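Local structure of putative peptidase (Chlamydophila abortus, 3CE2) at residues Arg240-Phe243 with Ala244-Asn248; Asn248-Ile251 with Gln252-Phe256; Lys183-Ser186 with Ser187-Ser191. The protein probably acts as a zinc-dependent oligopeptidase of the M3B family, degrading small bioactive peptides. All coordinates share one frame; numbering follows the deposited sequence.

Interaction 1: Arg240-Phe243 with Ala244-Asn248. With ZN (zinc ion), chain F.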
loop_
_atom_site.group_PDB
_atom_site.type_symbol
_atom_site.label_atom_id
_atom_site.label_comp_id
_atom_site.label_asym_id
_atom_site.label_seq_id
_atom_site.Cartn_x
_atom_site.Cartn_y
_atom_site.Cartn_z
ATOM N N ARG A 240 3.536 -29.228 1.945
ATOM C CA ARG A 240 2.133 -28.852 1.889
ATOM C C ARG A 240 1.348 -29.089 3.188
ATOM O O ARG A 240 0.529 -28.257 3.559
ATOM C CB ARG A 240 1.452 -29.494 0.675
ATOM C CG ARG A 240 1.354 -31.012 0.716
ATOM C CD ARG A 240 0.845 -31.583 -0.623
ATOM N NE ARG A 240 0.783 -33.049 -0.619
ATOM C CZ ARG A 240 1.840 -33.847 -0.775
ATOM N NH1 ARG A 240 3.054 -33.331 -0.952
ATOM N NH2 ARG A 240 1.683 -35.164 -0.743
ATOM N N HIS A 241 1.608 -30.170 3.914
ATOM C CA HIS A 241 0.869 -30.406 5.165
ATOM C C HIS A 241 1.239 -29.400 6.234
ATOM O O HIS A 241 0.378 -28.940 7.005
ATOM C CB HIS A 241 1.088 -31.825 5.660
ATOM C CG HIS A 241 0.761 -32.847 4.627
ATOM N ND1 HIS A 241 1.728 -33.438 3.832
ATOM C CD2 HIS A 241 -0.433 -33.321 4.196
ATOM C CE1 HIS A 241 1.140 -34.255 2.975
ATOM N NE2 HIS A 241 -0.170 -34.203 3.176
ATOM N N THR A 242 2.515 -29.022 6.244
ATOM C CA THR A 242 3.031 -28.102 7.236
ATOM C C THR A 242 2.548 -26.677 6.959
ATOM O O THR A 242 2.110 -25.948 7.848
ATOM C CB THR A 242 4.549 -28.175 7.250
ATOM O OG1 THR A 242 4.924 -29.460 7.776
ATOM C CG2 THR A 242 5.165 -27.017 8.094
ATOM N N PHE A 243 2.590 -26.279 5.707
ATOM C CA PHE A 243 2.037 -24.995 5.377
ATOM C C PHE A 243 0.538 -24.935 5.664
ATOM O O PHE A 243 0.052 -23.913 6.133
ATOM C CB PHE A 243 2.332 -24.686 3.940
ATOM C CG PHE A 243 3.728 -24.243 3.706
ATOM C CD1 PHE A 243 4.202 -23.081 4.304
ATOM C CD2 PHE A 243 4.571 -24.958 2.846
ATOM C CE1 PHE A 243 5.507 -22.642 4.055
ATOM C CE2 PHE A 243 5.859 -24.524 2.581
ATOM C CZ PHE A 243 6.334 -23.365 3.189
ATOM N N ALA A 244 -0.191 -26.019 5.410
ATOM C CA ALA A 244 -1.620 -26.077 5.783
ATOM C C ALA A 244 -1.779 -25.929 7.272
ATOM O O ALA A 244 -2.619 -25.162 7.733
ATOM C CB ALA A 244 -2.267 -27.365 5.342
ATOM N N ASN A 245 -0.996 -26.665 8.042
ATOM C CA ASN A 245 -1.101 -26.509 9.491
ATOM C C ASN A 245 -0.891 -25.073 9.905
ATOM O O ASN A 245 -1.639 -24.525 10.724
ATOM C CB ASN A 245 -0.070 -27.366 10.213
ATOM C CG ASN A 245 -0.476 -28.794 10.276
ATOM O OD1 ASN A 245 -1.656 -29.094 10.296
ATOM N ND2 ASN A 245 0.492 -29.690 10.287
ATOM N N LEU A 246 0.156 -24.469 9.352
ATOM C CA LEU A 246 0.561 -23.162 9.796
ATOM C C LEU A 246 -0.498 -22.156 9.398
ATOM O O LEU A 246 -0.798 -21.243 10.135
ATOM C CB LEU A 246 1.929 -22.800 9.233
ATOM C CG LEU A 246 3.173 -23.515 9.786
ATOM C CD1 LEU A 246 4.354 -23.120 8.936
ATOM C CD2 LEU A 246 3.454 -23.172 11.247
ATOM N N LEU A 247 -1.097 -22.329 8.240
ATOM C CA LEU A 247 -2.105 -21.370 7.792
ATOM C C LEU A 247 -3.403 -21.555 8.573
ATOM O O LEU A 247 -3.979 -20.583 9.053
ATOM C CB LEU A 247 -2.330 -21.505 6.294
ATOM C CG LEU A 247 -3.283 -20.503 5.663
ATOM C CD1 LEU A 247 -2.787 -19.065 5.841
ATOM C CD2 LEU A 247 -3.448 -20.866 4.184
ATOM N N ASN A 248 -3.849 -22.803 8.722
ATOM C CA ASN A 248 -4.937 -23.113 9.639
ATOM C C ASN A 248 -4.735 -22.415 10.955
ATOM O O ASN A 248 -5.668 -21.856 11.495
ATOM C CB ASN A 248 -5.032 -24.609 9.911
ATOM C CG ASN A 248 -6.294 -24.987 10.708
ATOM O OD1 ASN A 248 -7.420 -24.957 10.190
ATOM N ND2 ASN A 248 -6.102 -25.359 11.962
HETATM ZN ZN ZN F . -2.298 -35.163 2.052
HETATM O O HOH W 1 -1.699 -36.249 0.059
HETATM O O HOH W 2 -2.362 -35.422 4.425
HETATM O O HOH W 3 -3.912 -33.507 2.039
#

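Interaction 2: Asn248-Ile251 with Gln252-Phe256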
loop_
_atom_site.group_PDB
_atom_site.type_symbol
_atom_site.label_atom_id
_atom_site.label_comp_id
_atom_site.label_asym_id
_atom_site.label_seq_id
_atom_site.Cartn_x
_atom_site.Cartn_y
_atom_site.Cartn_z
ATOM N N ASN A 248 -3.849 -22.803 8.722
ATOM C CA ASN A 248 -4.937 -23.113 9.639
ATOM C C ASN A 248 -4.735 -22.415 10.955
ATOM O O ASN A 248 -5.668 -21.856 11.495
ATOM C CB ASN A 248 -5.032 -24.609 9.911
ATOM C CG ASN A 248 -6.294 -24.987 10.708
ATOM O OD1 ASN A 248 -7.420 -24.957 10.190
ATOM N ND2 ASN A 248 -6.102 -25.359 11.962
ATOM N N GLY A 249 -3.514 -22.458 11.480
ATOM C CA GLY A 249 -3.212 -21.798 12.751
ATOM C C GLY A 249 -3.468 -20.296 12.724
ATOM O O GLY A 249 -4.130 -19.772 13.602
ATOM N N LYS A 250 -2.918 -19.601 11.733
ATOM C CA LYS A 250 -3.163 -18.179 11.540
ATOM C C LYS A 250 -4.672 -17.905 11.455
ATOM O O LYS A 250 -5.227 -17.104 12.217
ATOM C CB LYS A 250 -2.471 -17.686 10.262
ATOM C CG LYS A 250 -2.520 -16.177 10.039
ATOM C CD LYS A 250 -1.568 -15.439 10.972
ATOM C CE LYS A 250 -1.898 -13.945 11.062
ATOM N NZ LYS A 250 -1.512 -13.420 12.404
ATOM N N ILE A 251 -5.347 -18.578 10.537
ATOM C CA ILE A 251 -6.758 -18.317 10.394
ATOM C C ILE A 251 -7.519 -18.554 11.698
ATOM O O ILE A 251 -8.433 -17.797 12.020
ATOM C CB ILE A 251 -7.386 -19.159 9.309
ATOM C CG1 ILE A 251 -6.681 -18.962 7.961
ATOM C CG2 ILE A 251 -8.891 -18.900 9.246
ATOM C CD1 ILE A 251 -6.404 -17.530 7.522
ATOM N N GLN A 252 -7.167 -19.601 12.440
ATOM C CA GLN A 252 -7.826 -19.860 13.717
ATOM C C GLN A 252 -7.479 -18.746 14.697
ATOM O O GLN A 252 -8.260 -18.417 15.585
ATOM C CB GLN A 252 -7.419 -21.210 14.311
ATOM C CG GLN A 252 -8.176 -22.437 13.770
ATOM C CD GLN A 252 -9.723 -22.317 13.865
ATOM O OE1 GLN A 252 -10.297 -21.893 14.895
ATOM N NE2 GLN A 252 -10.393 -22.706 12.789
ATOM N N ALA A 253 -6.307 -18.152 14.539
ATOM C CA ALA A 253 -5.967 -16.993 15.351
ATOM C C ALA A 253 -6.981 -15.867 15.113
ATOM O O ALA A 253 -7.528 -15.307 16.062
ATOM C CB ALA A 253 -4.565 -16.531 15.056
ATOM N N HIS A 254 -7.255 -15.556 13.851
ATOM C CA HIS A 254 -8.216 -14.513 13.555
ATOM C C HIS A 254 -9.575 -14.856 14.117
ATOM O O HIS A 254 -10.252 -13.990 14.675
ATOM C CB HIS A 254 -8.312 -14.245 12.060
ATOM C CG HIS A 254 -7.031 -13.773 11.471
ATOM N ND1 HIS A 254 -6.702 -13.971 10.149
ATOM C CD2 HIS A 254 -5.974 -13.149 12.036
ATOM C CE1 HIS A 254 -5.501 -13.470 9.922
ATOM N NE2 HIS A 254 -5.034 -12.969 11.053
ATOM N N VAL A 255 -9.964 -16.121 14.003
ATOM C CA VAL A 255 -11.249 -16.566 14.555
ATOM C C VAL A 255 -11.299 -16.378 16.061
ATOM O O VAL A 255 -12.311 -15.980 16.606
ATOM C CB VAL A 255 -11.522 -18.015 14.218
ATOM C CG1 VAL A 255 -12.801 -18.493 14.894
ATOM C CG2 VAL A 255 -11.608 -18.173 12.717
ATOM N N PHE A 256 -10.188 -16.644 16.727
ATOM C CA PHE A 256 -10.125 -16.470 18.163
ATOM C C PHE A 256 -10.362 -15.016 18.526
ATOM O O PHE A 256 -11.209 -14.720 19.360
ATOM C CB PHE A 256 -8.776 -16.955 18.684
ATOM C CG PHE A 256 -8.365 -16.355 20.003
ATOM C CD1 PHE A 256 -8.890 -16.831 21.199
ATOM C CD2 PHE A 256 -7.414 -15.346 20.050
ATOM C CE1 PHE A 256 -8.487 -16.310 22.411
ATOM C CE2 PHE A 256 -7.001 -14.813 21.262
ATOM C CZ PHE A 256 -7.548 -15.293 22.442
#

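Interaction 3: Lys183-Ser186 with Ser187-Ser191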
loop_
_atom_site.group_PDB
_atom_site.type_symbol
_atom_site.label_atom_id
_atom_site.label_comp_id
_atom_site.label_asym_id
_atom_site.label_seq_id
_atom_site.Cartn_x
_atom_site.Cartn_y
_atom_site.Cartn_z
ATOM N N LYS A 183 5.936 -16.852 11.986
ATOM C CA LYS A 183 7.383 -16.940 12.117
ATOM C C LYS A 183 7.896 -18.231 11.493
ATOM O O LYS A 183 8.869 -18.235 10.733
ATOM C CB LYS A 183 7.804 -16.845 13.582
ATOM C CG LYS A 183 7.947 -15.414 14.082
ATOM C CD LYS A 183 8.354 -15.343 15.561
ATOM C CE LYS A 183 8.834 -13.932 15.957
ATOM N NZ LYS A 183 9.279 -13.883 17.396
ATOM N N ALA A 184 7.233 -19.332 11.814
ATOM C CA ALA A 184 7.642 -20.609 11.308
ATOM C C ALA A 184 7.514 -20.593 9.782
ATOM O O ALA A 184 8.430 -21.021 9.057
ATOM C CB ALA A 184 6.793 -21.673 11.903
ATOM N N PHE A 185 6.381 -20.084 9.297
ATOM C CA PHE A 185 6.215 -19.882 7.880
ATOM C C PHE A 185 7.413 -19.189 7.243
ATOM O O PHE A 185 7.849 -19.596 6.169
ATOM C CB PHE A 185 4.968 -19.062 7.559
ATOM C CG PHE A 185 4.884 -18.671 6.109
ATOM C CD1 PHE A 185 4.365 -19.547 5.172
ATOM C CD2 PHE A 185 5.385 -17.456 5.673
ATOM C CE1 PHE A 185 4.320 -19.209 3.841
ATOM C CE2 PHE A 185 5.323 -17.106 4.343
ATOM C CZ PHE A 185 4.792 -17.985 3.434
ATOM N N SER A 186 7.954 -18.149 7.875
ATOM C CA SER A 186 9.053 -17.425 7.223
ATOM C C SER A 186 10.328 -18.203 7.199
ATOM O O SER A 186 11.028 -18.208 6.186
ATOM C CB SER A 186 9.313 -16.059 7.842
ATOM O OG SER A 186 8.128 -15.300 7.796
ATOM N N SER A 187 10.654 -18.858 8.309
ATOM C CA SER A 187 11.899 -19.601 8.331
ATOM C C SER A 187 11.846 -20.704 7.271
ATOM O O SER A 187 12.848 -20.965 6.607
ATOM C CB SER A 187 12.233 -20.150 9.724
ATOM O OG SER A 187 11.058 -20.387 10.466
ATOM N N LEU A 188 10.680 -21.327 7.081
ATOM C CA LEU A 188 10.563 -22.381 6.049
ATOM C C LEU A 188 10.607 -21.810 4.646
ATOM O O LEU A 188 11.370 -22.266 3.783
ATOM C CB LEU A 188 9.271 -23.158 6.186
ATOM C CG LEU A 188 9.230 -24.102 7.365
ATOM C CD1 LEU A 188 7.785 -24.469 7.599
ATOM C CD2 LEU A 188 10.048 -25.319 7.110
ATOM N N SER A 189 9.776 -20.804 4.432
ATOM C CA SER A 189 9.581 -20.270 3.113
ATOM C C SER A 189 10.812 -19.537 2.623
ATOM O O SER A 189 11.254 -19.749 1.509
ATOM C CB SER A 189 8.406 -19.321 3.106
ATOM O OG SER A 189 8.144 -18.995 1.771
ATOM N N ASP A 190 11.378 -18.687 3.468
ATOM C CA ASP A 190 12.474 -17.835 3.058
ATOM C C ASP A 190 13.855 -18.439 3.250
ATOM O O ASP A 190 14.779 -18.051 2.542
ATOM C CB ASP A 190 12.380 -16.491 3.770
ATOM C CG ASP A 190 11.066 -15.783 3.474
ATOM O OD1 ASP A 190 10.439 -16.096 2.429
ATOM O OD2 ASP A 190 10.639 -14.944 4.292
ATOM N N SER A 191 14.007 -19.391 4.171
ATOM C CA SER A 191 15.355 -19.845 4.549
ATOM C C SER A 191 15.643 -21.318 4.409
ATOM O O SER A 191 16.658 -21.679 3.838
ATOM C CB SER A 191 15.727 -19.427 5.980
ATOM O OG SER A 191 15.679 -18.018 6.135
#

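Interaction 1: Arg240-Phe243 with Ala244-Asn248
Four consecutive i to i+4 hydrogen bonds tie Arg-240 through Phe-243 to the next turn at the start of the alpha-helix 240-260. The amide N of Ala-244 donates to Arg-240 O at 3.0 Å, and the amides of Asn-245, Leu-246 and Leu-247 serve the carbonyls of His-241, Thr-242 and Phe-243 in the same way. One step further on, Asn-248 N takes up Ala-244 O, so the ladder runs unbroken. The side-chain amide of Asn-245 leans back to the preceding turn: ND2 is 3.4 Å from His-241 O, at an angle too poor for a hydrogen bond.

His-241 spends its imidazole on a zinc ion, which lies at the ring edge in the ring plane, 2.6 Å from NE2; three waters also bind it, at 2.3 to 2.4 Å. This peripheral site is distinct from the one formed by His-402, His-406 and Glu-430. The guanidinium of Arg-240 has His-241 CE1 over one face, 3.6 Å above its plane and offset toward the rim, while NH1 bonds to His-237 O. Thr-242 and Leu-246 point the same way side by side, with CG2 of Thr-242 at 4.1 Å from CD1 of Leu-246; CG2 stands anti to the backbone N, while OG1 lies beside that nitrogen.

Thr-242 and Leu-246 rest on Leu-188 of helix 180-192, whereas Ala-244 and Leu-247 pack against Leu-497 of helix 494-509.

Interaction 2: Asn248-Ile251 with Gln252-Phe256
Lys-250 meets His-254 one turn further along because its CG stands anti to the backbone N (chi1 -173°) and the chain then bends at chi2 (74°), swinging CE to the imidazole. His-254 answers with CG anti to its carbonyl carbon. This is an i to i+4 side-chain pairing in the alpha-helix 240-260 of the largely helical M3 peptidase fold. CE of Lys-250 lies 3.3 Å from NE2 of His-254, and the two side chains cross at a slant. Beneath them, Lys-250 O sits over the centre of one ring face, 3.8 Å above the plane, while also accepting the amide N of His-254 at 3.0 Å. The ring is held by a hydrogen bond between ND1 and His-483 NE2 of helix 451-487. Asn-248 and Gln-252 run side by side with their amide planes 39° apart, ND2 of Asn-248 lying 4.0 Å from CG of Gln-252; OD1 of Asn-248 accepts from Leu-492 N. The side chains of Ile-251 and Gln-252 stand about 9 Å from those of His-484 and His-488, respectively, which bind a zinc ion. On the buried side Ile-251, packed on Ile-482 and Ala-486, brings its CG2 within 4.5 Å of Val-255 CG2.

Interaction 3: Lys183-Ser186 with Ser187-Ser191
Phe-185 turns one ring face to Ser-189, whose CB lies 3.8 Å above the ring plane, offset toward the rim, in a CH-pi contact. The ring gets there with CG anti to the backbone N (chi1 172°), a torsion that carries it along the helix to the next turn, where CZ comes within 3.9 Å of Ser-189 CB. On Ser-189, the methylene meets the ring, and the hydroxyl and that of Tyr-236 hydrogen-bond. The ring of Phe-185 also stacks with His-528.

Ser-187 is turned back against the preceding turn. Its OG stands 3.0 Å from Ala-184 O and 3.1 Å from Lys-183 O, between the two and within reach of either carbonyl. Ser-186, by contrast, bonds backward through OG to Ser-182 O, while its CB lies 4.0 Å from OD2 of Asp-190. Leu-188 lays CG beside Ala-184 O at 3.6 Å.

The backbone underneath is helical, with amides of Ser-187 to Asp-190 donating to the carbonyls of Lys-183 to Ser-186; the last of these, Asp-190 N to Ser-186 O, measures 2.8 Å. The turn at 187-191 is wider and pi-type. A weak i to i+4 bond also runs from Ser-191 N to Ser-187 O.

Lys-183 O and Ala-184 O already accept the amides of Ser-187 and Leu-188, so the Ser-187 hydroxyl adds a contact to occupied acceptors within its own helix. The Ser-189 hydroxyl instead ties the helix to Tyr-236 of helix 222-237.

Following the chain from the N terminus, interaction 3 comes first, on helix 180-192, and is complete before helix 240-260 begins with interaction 1 and continues into interaction 2. All three join adjoining segments, so none closes a loop and none nests within or crosses another; interactions 1 and 2 meet end to end, sharing Asn-248. Interactions 1 and 3 touch in space: Phe-243 CE1 meets Phe-185 CD1, and Leu-246 CD2 meets Ala-184 CB. This touch joins helix 180-192, in the Oligopeptidase F region, to helix 240-260, in the Peptidase family M3 region; interaction 2 carries the latter on toward helix 451-487. Interaction 2 stands clear of interaction 3, their nearest atoms about 8 Å apart.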